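Local coordinates for broad specificity aminotransferase (Leishmania mexicana, PDB 4WB0), which is a homodimeric, pyridoxal phosphate-dependent aminotransferase of broad specificity, probably moving amino groups from amino acids such as L-aspartate to 2-oxoglutarate, at residues Y339-L342 with L343-Q346; V60-K63 with A64-L67; L54-P57 with L58-V61. All coordinates share one frame; numbering follows the deposited sequence.

Overall arrangement
All three contacts are local, between residues a few positions apart. Interactions 2 and 3 share V60 and V61 on helix 59-71 and touch where R62 packs on P57; their centres lie about 10 Å apart. Interaction 1 sits at the far end of helix 314-344, its centre about 41 Å from that of interaction 2, yet earlier turns of the same helix receive side chains from 58-67. Each is partly buried. In interaction 1 a two-bond salt bridge and a tyrosine face decorate a helix end; interaction 2 has a single-bond salt bridge beside the partner subunit; interaction 3, at a helix start, relies on apolar packing and a hydroxyl set over an arginine face.

Interaction 1: residues Y339-L342 with L343-Q346; sequences YDEL and LRLQ
The Y339 ring has L343 over one face and the R344 guanidinium has E341 at its edge, two contacts along the last turns of helix 314-344. L343 CG stands 4.2 Å from the centroid of the Y339 ring, 16° off the normal, as a CH-pi contact displaced toward the rim. L343 CD1 reaches the phenol end, 3.4 Å from Y339 CE2. A chi1 of 172° sets the Y339 ring beside its own carbonyl carbon, within range of the side chain one turn on. The phenol OH is hydrogen-bonded to E352.

E341 and R344 lie side by side and point the same way. R344 grips side-on: NE donates to E341 OE1 at 2.9 Å and NH2 to E341 OE2 at 2.9 Å, both nearly straight. Both oxygens are near the guanidinium plane, but the nitrogens come from above the carboxylate plane, as the two planes are 48° apart. Bends at E341 chi2 and R344 chi3 fold the two chains together. Closer to the backbone, E341 CG packs on L345 CD1 at 3.8 Å, and helix 394-410 covers this side through L398 and A401.

Backbone bonds from L343 N to Y339 O, R344 N to D340 O and L345 N to E341 O continue the helix, L345 N lying 2.9 Å from E341 O. Q346 then turns to positive phi in a Schellman motif, its N bonded to L343 O.

Two bonds, one to each carboxylate oxygen, fix the rotation of the buried E341 carboxylate, while Q402 adds a weak bond to OE2. The nearby arginine probably favours the ionised acid, and the paired charges probably help a carboxylate to be buried against helix 394-410.

Interaction 2: residues V60-K63 with A64-L67; sequences VVRK and AEQL
V60-K63 and A64-L67 are consecutive turns of alpha-helix 59-71, joined by i to i+4 backbone bonds from A64 N to V60 O (2.9 Å), E65 N to V61 O and L67 N to K63 O. Across one turn R62 and E65 form an i to i+3 salt bridge, the side chains running alongside each other in the same direction. R62 NH1 donates to the syn lone pair of E65 OE2 at 3.0 Å, with an N-H...O angle of 150°. The oxygen sits at the edge of the guanidinium, near its plane, whereas the carboxylate plane is turned 50° from it. The bend at R62 chi2 (-51°) turns R62 CD toward the E65 carboxylate, 3.4 Å from E65 OE1. The extended E65 chain meets it, its CG passing 3.3 Å from V61 O.

This pair faces the dimer partner. E65 OE2 is also hydrogen-bonded to an aromatic side chain of the neighbouring subunit, and R62 NH1 to that subunit's backbone, so each end of the bridge has a second partner across the interface.

Away from this pair, V61 and A64 pack on helix 301-312, and K63 makes a salt bridge with E319 of helix 314-344. The turns therefore join the intersubunit surface to two helices of their own chain. E65 OE1, the other carboxylate oxygen, is held by a water, which donates to it at 2.8 Å and to R62 O at 2.9 Å.

Interaction 3: residues L54-P57 with L58-V61; sequences LPYP and LRVV
Y56 reaches past L58 to R59 where the loop 54-57 enters helix 59-71, with L58 at the N-cap position. From CB, a chi1 of 178° swings the tyrosine ring toward the first helical residues. CD2 meets L58 CD1 at 3.8 Å, and CE2 touches the same methyl and L58 CG, the two side chains crossing at about a right angle. On the other edge CE1 lies 4.2 Å from R59 NH2. At the tip, OH sits over one face of the R59 guanidinium, 3.0 Å from R59 CZ, the ring and guanidinium planes being 73° apart. Although OH is close to both terminal nitrogens, their N-H bonds point elsewhere, and neither makes a hydrogen bond with it.

E323 of helix 314-344 ties the two polar groups together: it forms a salt bridge with R59 NH1 and a weak hydrogen bond with Y56 OH, and it also accepts from V60 N. L58 packs on W320 of the same helix. Back at the start of the tyrosine, L58 CD1 also lies 3.4 Å from Y56 O.

Interaction 1: residues Y339-L342 with L343-Q346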
loop_
_atom_site.group_PDB
_atom_site.type_symbol
_atom_site.label_atom_id
_atom_site.label_comp_id
_atom_site.label_asym_id
_atom_site.label_seq_id
_atom_site.Cartn_x
_atom_site.Cartn_y
_atom_site.Cartn_z
ATOM N N TYR A 339 -32.820 -21.000 4.934
ATOM C CA TYR A 339 -33.350 -21.636 6.154
ATOM C C TYR A 339 -34.688 -22.324 5.860
ATOM O O TYR A 339 -34.895 -23.508 6.177
ATOM C CB TYR A 339 -33.496 -20.573 7.258
ATOM C CG TYR A 339 -34.206 -21.058 8.498
ATOM C CD1 TYR A 339 -33.557 -21.890 9.413
ATOM C CD2 TYR A 339 -35.509 -20.671 8.767
ATOM C CE1 TYR A 339 -34.196 -22.324 10.579
ATOM C CE2 TYR A 339 -36.160 -21.107 9.901
ATOM C CZ TYR A 339 -35.500 -21.931 10.810
ATOM O OH TYR A 339 -36.159 -22.370 11.932
ATOM N N ASP A 340 -35.579 -21.591 5.201
ATOM C CA ASP A 340 -36.910 -22.116 4.895
ATOM C C ASP A 340 -36.812 -23.353 4.055
ATOM O O ASP A 340 -37.592 -24.270 4.241
ATOM C CB ASP A 340 -37.776 -21.079 4.182
ATOM C CG ASP A 340 -38.381 -20.060 5.137
ATOM O OD1 ASP A 340 -38.404 -20.323 6.363
ATOM O OD2 ASP A 340 -38.837 -18.992 4.662
ATOM N N GLU A 341 -35.828 -23.425 3.170
ATOM C CA GLU A 341 -35.730 -24.571 2.295
ATOM C C GLU A 341 -35.133 -25.747 3.074
ATOM O O GLU A 341 -35.511 -26.906 2.848
ATOM C CB GLU A 341 -34.911 -24.250 1.045
ATOM C CG GLU A 341 -34.859 -25.425 0.057
ATOM C CD GLU A 341 -36.128 -25.569 -0.791
ATOM O OE1 GLU A 341 -37.220 -25.058 -0.403
ATOM O OE2 GLU A 341 -36.020 -26.211 -1.866
ATOM N N LEU A 342 -34.226 -25.454 3.997
ATOM C CA LEU A 342 -33.671 -26.513 4.860
ATOM C C LEU A 342 -34.751 -27.190 5.709
ATOM O O LEU A 342 -34.726 -28.403 5.917
ATOM C CB LEU A 342 -32.580 -25.946 5.754
ATOM C CG LEU A 342 -31.294 -25.607 5.016
ATOM C CD1 LEU A 342 -30.434 -24.806 5.955
ATOM C CD2 LEU A 342 -30.570 -26.860 4.561
ATOM N N LEU A 343 -35.715 -26.401 6.165
ATOM C CA LEU A 343 -36.885 -26.911 6.873
ATOM C C LEU A 343 -37.823 -27.737 5.981
ATOM O O LEU A 343 -38.311 -28.808 6.377
ATOM C CB LEU A 343 -37.664 -25.739 7.472
ATOM C CG LEU A 343 -36.993 -24.894 8.541
ATOM C CD1 LEU A 343 -37.980 -23.855 9.029
ATOM C CD2 LEU A 343 -36.530 -25.750 9.688
ATOM N N ARG A 344 -38.106 -27.238 4.783
ATOM C CA ARG A 344 -38.988 -27.964 3.868
ATOM C C ARG A 344 -38.378 -29.286 3.449
ATOM O O ARG A 344 -39.094 -30.266 3.269
ATOM C CB ARG A 344 -39.319 -27.124 2.616
ATOM C CG ARG A 344 -40.339 -27.781 1.668
ATOM C CD ARG A 344 -40.451 -26.989 0.358
ATOM N NE ARG A 344 -39.244 -27.174 -0.452
ATOM C CZ ARG A 344 -39.032 -28.248 -1.216
ATOM N NH1 ARG A 344 -39.950 -29.205 -1.290
ATOM N NH2 ARG A 344 -37.915 -28.372 -1.926
ATOM N N LEU A 345 -37.058 -29.340 3.312
ATOM C CA LEU A 345 -36.419 -30.623 3.017
ATOM C C LEU A 345 -36.257 -31.483 4.287
ATOM O O LEU A 345 -35.821 -32.632 4.219
ATOM C CB LEU A 345 -35.063 -30.390 2.352
ATOM C CG LEU A 345 -35.102 -29.671 0.990
ATOM C CD1 LEU A 345 -33.742 -29.024 0.645
ATOM C CD2 LEU A 345 -35.545 -30.615 -0.112
ATOM N N GLN A 346 -36.598 -30.929 5.444
ATOM C CA GLN A 346 -36.387 -31.630 6.722
ATOM C C GLN A 346 -34.954 -32.156 6.873
ATOM O O GLN A 346 -34.723 -33.287 7.343
ATOM C CB GLN A 346 -37.397 -32.775 6.853
ATOM C CG GLN A 346 -38.838 -32.283 6.793
ATOM C CD GLN A 346 -39.852 -33.397 6.553
ATOM O OE1 GLN A 346 -39.489 -34.553 6.330
ATOM N NE2 GLN A 346 -41.132 -33.045 6.595
#

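Interaction 2: residues V60-K63 with A64-L67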
loop_
_atom_site.group_PDB
_atom_site.type_symbol
_atom_site.label_atom_id
_atom_site.label_comp_id
_atom_site.label_asym_id
_atom_site.label_seq_id
_atom_site.Cartn_x
_atom_site.Cartn_y
_atom_site.Cartn_z
ATOM N N VAL A 60 -24.356 5.650 -4.738
ATOM C CA VAL A 60 -23.731 6.877 -4.206
ATOM C C VAL A 60 -22.261 6.971 -4.607
ATOM O O VAL A 60 -21.697 8.067 -4.743
ATOM C CB VAL A 60 -23.793 6.989 -2.679
ATOM C CG1 VAL A 60 -25.141 7.169 -2.217
ATOM C CG2 VAL A 60 -23.178 5.722 -2.004
ATOM N N VAL A 61 -21.618 5.834 -4.834
ATOM C CA VAL A 61 -20.243 5.890 -5.281
ATOM C C VAL A 61 -20.225 6.394 -6.753
ATOM O O VAL A 61 -19.356 7.171 -7.123
ATOM C CB VAL A 61 -19.523 4.468 -5.135
ATOM C CG1 VAL A 61 -18.271 4.454 -6.026
ATOM C CG2 VAL A 61 -19.133 4.229 -3.649
ATOM N N ARG A 62 -21.159 5.958 -7.576
ATOM C CA ARG A 62 -21.287 6.511 -8.936
ATOM C C ARG A 62 -21.510 8.027 -8.896
ATOM O O ARG A 62 -20.937 8.757 -9.721
ATOM C CB ARG A 62 -22.422 5.881 -9.722
ATOM C CG ARG A 62 -22.233 4.408 -10.160
ATOM C CD ARG A 62 -20.935 4.151 -10.873
ATOM N NE ARG A 62 -21.013 2.882 -11.593
ATOM C CZ ARG A 62 -19.993 2.090 -11.885
ATOM N NH1 ARG A 62 -18.768 2.397 -11.462
ATOM N NH2 ARG A 62 -20.206 0.978 -12.602
ATOM N N LYS A 63 -22.292 8.508 -7.935
ATOM C CA LYS A 63 -22.467 9.962 -7.807
ATOM C C LYS A 63 -21.154 10.654 -7.426
ATOM O O LYS A 63 -20.830 11.716 -7.984
ATOM C CB LYS A 63 -23.557 10.285 -6.772
ATOM C CG LYS A 63 -24.938 10.072 -7.303
ATOM C CD LYS A 63 -25.975 10.454 -6.271
ATOM C CE LYS A 63 -27.393 10.156 -6.723
ATOM N NZ LYS A 63 -28.345 10.954 -5.891
ATOM N N ALA A 64 -20.419 10.062 -6.477
ATOM C CA ALA A 64 -19.170 10.633 -5.990
ATOM C C ALA A 64 -18.106 10.657 -7.083
ATOM O O ALA A 64 -17.295 11.571 -7.101
ATOM C CB ALA A 64 -18.654 9.858 -4.781
ATOM N N GLU A 65 -18.088 9.625 -7.958
ATOM C CA GLU A 65 -17.163 9.583 -9.103
ATOM C C GLU A 65 -17.260 10.863 -9.916
ATOM O O GLU A 65 -16.259 11.491 -10.268
ATOM C CB GLU A 65 -17.488 8.426 -10.039
ATOM C CG GLU A 65 -17.082 7.048 -9.572
ATOM C CD GLU A 65 -17.619 5.947 -10.540
ATOM O OE1 GLU A 65 -18.326 6.264 -11.525
ATOM O OE2 GLU A 65 -17.361 4.753 -10.281
ATOM N N GLN A 66 -18.486 11.212 -10.249
ATOM C CA GLN A 66 -18.720 12.400 -11.102
ATOM C C GLN A 66 -18.430 13.679 -10.350
ATOM O O GLN A 66 -17.800 14.567 -10.910
ATOM C CB GLN A 66 -20.146 12.439 -11.643
ATOM C CG GLN A 66 -20.350 13.590 -12.698
ATOM C CD GLN A 66 -19.512 13.352 -13.951
ATOM O OE1 GLN A 66 -19.538 12.245 -14.530
ATOM N NE2 GLN A 66 -18.730 14.366 -14.357
ATOM N N LEU A 67 -18.866 13.792 -9.096
ATOM C CA LEU A 67 -18.492 14.966 -8.270
ATOM C C LEU A 67 -17.007 15.182 -8.217
ATOM O O LEU A 67 -16.528 16.282 -8.391
ATOM C CB LEU A 67 -19.020 14.851 -6.849
ATOM C CG LEU A 67 -20.516 14.980 -6.765
ATOM C CD1 LEU A 67 -20.956 14.495 -5.371
ATOM C CD2 LEU A 67 -21.060 16.398 -7.032
HETATM O O HOH W 1 -20.288 8.034 -12.434
#

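Interaction 3: residues L54-P57 with L58-V61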
loop_
_atom_site.group_PDB
_atom_site.type_symbol
_atom_site.label_atom_id
_atom_site.label_comp_id
_atom_site.label_asym_id
_atom_site.label_seq_id
_atom_site.Cartn_x
_atom_site.Cartn_y
_atom_site.Cartn_z
ATOM N N LEU A 54 -24.858 -10.130 -9.289
ATOM C CA LEU A 54 -23.778 -9.434 -9.983
ATOM C C LEU A 54 -23.080 -8.390 -9.053
ATOM O O LEU A 54 -23.653 -7.975 -8.059
ATOM C CB LEU A 54 -24.301 -8.787 -11.247
ATOM C CG LEU A 54 -24.865 -9.762 -12.299
ATOM C CD1 LEU A 54 -25.572 -9.031 -13.430
ATOM C CD2 LEU A 54 -23.769 -10.628 -12.863
ATOM N N PRO A 55 -21.817 -8.040 -9.358
ATOM C CA PRO A 55 -21.126 -6.991 -8.591
ATOM C C PRO A 55 -21.967 -5.718 -8.532
ATOM O O PRO A 55 -22.689 -5.422 -9.478
ATOM C CB PRO A 55 -19.825 -6.728 -9.376
ATOM C CG PRO A 55 -19.641 -7.911 -10.243
ATOM C CD PRO A 55 -21.032 -8.470 -10.538
ATOM N N TYR A 56 -21.884 -4.994 -7.415
ATOM C CA TYR A 56 -22.840 -3.920 -7.158
ATOM C C TYR A 56 -22.104 -2.624 -6.778
ATOM O O TYR A 56 -21.957 -2.326 -5.603
ATOM C CB TYR A 56 -23.816 -4.365 -6.051
ATOM C CG TYR A 56 -24.853 -3.307 -5.648
ATOM C CD1 TYR A 56 -25.871 -2.951 -6.504
ATOM C CD2 TYR A 56 -24.757 -2.646 -4.419
ATOM C CE1 TYR A 56 -26.803 -1.962 -6.153
ATOM C CE2 TYR A 56 -25.652 -1.642 -4.060
ATOM C CZ TYR A 56 -26.675 -1.310 -4.922
ATOM O OH TYR A 56 -27.572 -0.314 -4.560
ATOM N N PRO A 57 -21.563 -1.901 -7.782
ATOM C CA PRO A 57 -21.009 -0.575 -7.487
ATOM C C PRO A 57 -22.151 0.288 -6.943
ATOM O O PRO A 57 -23.213 0.315 -7.548
ATOM C CB PRO A 57 -20.500 -0.062 -8.860
ATOM C CG PRO A 57 -20.426 -1.256 -9.723
ATOM C CD PRO A 57 -21.486 -2.219 -9.213
ATOM N N LEU A 58 -21.971 0.934 -5.798
ATOM C CA LEU A 58 -23.059 1.643 -5.153
ATOM C C LEU A 58 -23.443 2.897 -5.955
ATOM O O LEU A 58 -22.609 3.568 -6.570
ATOM C CB LEU A 58 -22.683 2.044 -3.727
ATOM C CG LEU A 58 -23.011 1.003 -2.640
ATOM C CD1 LEU A 58 -22.209 -0.234 -2.892
ATOM C CD2 LEU A 58 -22.720 1.534 -1.215
ATOM N N ARG A 59 -24.728 3.200 -5.912
ATOM C CA ARG A 59 -25.223 4.365 -6.603
ATOM C C ARG A 59 -24.600 5.598 -6.040
ATOM O O ARG A 59 -24.291 6.505 -6.816
ATOM C CB ARG A 59 -26.756 4.508 -6.517
ATOM C CG ARG A 59 -27.504 3.333 -7.106
ATOM C CD ARG A 59 -29.006 3.437 -6.801
ATOM N NE ARG A 59 -29.612 2.107 -6.736
ATOM C CZ ARG A 59 -29.821 1.411 -5.622
ATOM N NH1 ARG A 59 -29.495 1.909 -4.427
ATOM N NH2 ARG A 59 -30.368 0.205 -5.714
ATOM N N VAL A 60 -24.356 5.650 -4.738
ATOM C CA VAL A 60 -23.731 6.877 -4.206
ATOM C C VAL A 60 -22.261 6.971 -4.607
ATOM O O VAL A 60 -21.697 8.067 -4.743
ATOM C CB VAL A 60 -23.793 6.989 -2.679
ATOM C CG1 VAL A 60 -25.141 7.169 -2.217
ATOM C CG2 VAL A 60 -23.178 5.722 -2.004
ATOM N N VAL A 61 -21.618 5.834 -4.834
ATOM C CA VAL A 61 -20.243 5.890 -5.281
ATOM C C VAL A 61 -20.225 6.394 -6.753
ATOM O O VAL A 61 -19.356 7.171 -7.123
ATOM C CB VAL A 61 -19.523 4.468 -5.135
ATOM C CG1 VAL A 61 -18.271 4.454 -6.026
ATOM C CG2 VAL A 61 -19.133 4.229 -3.649
#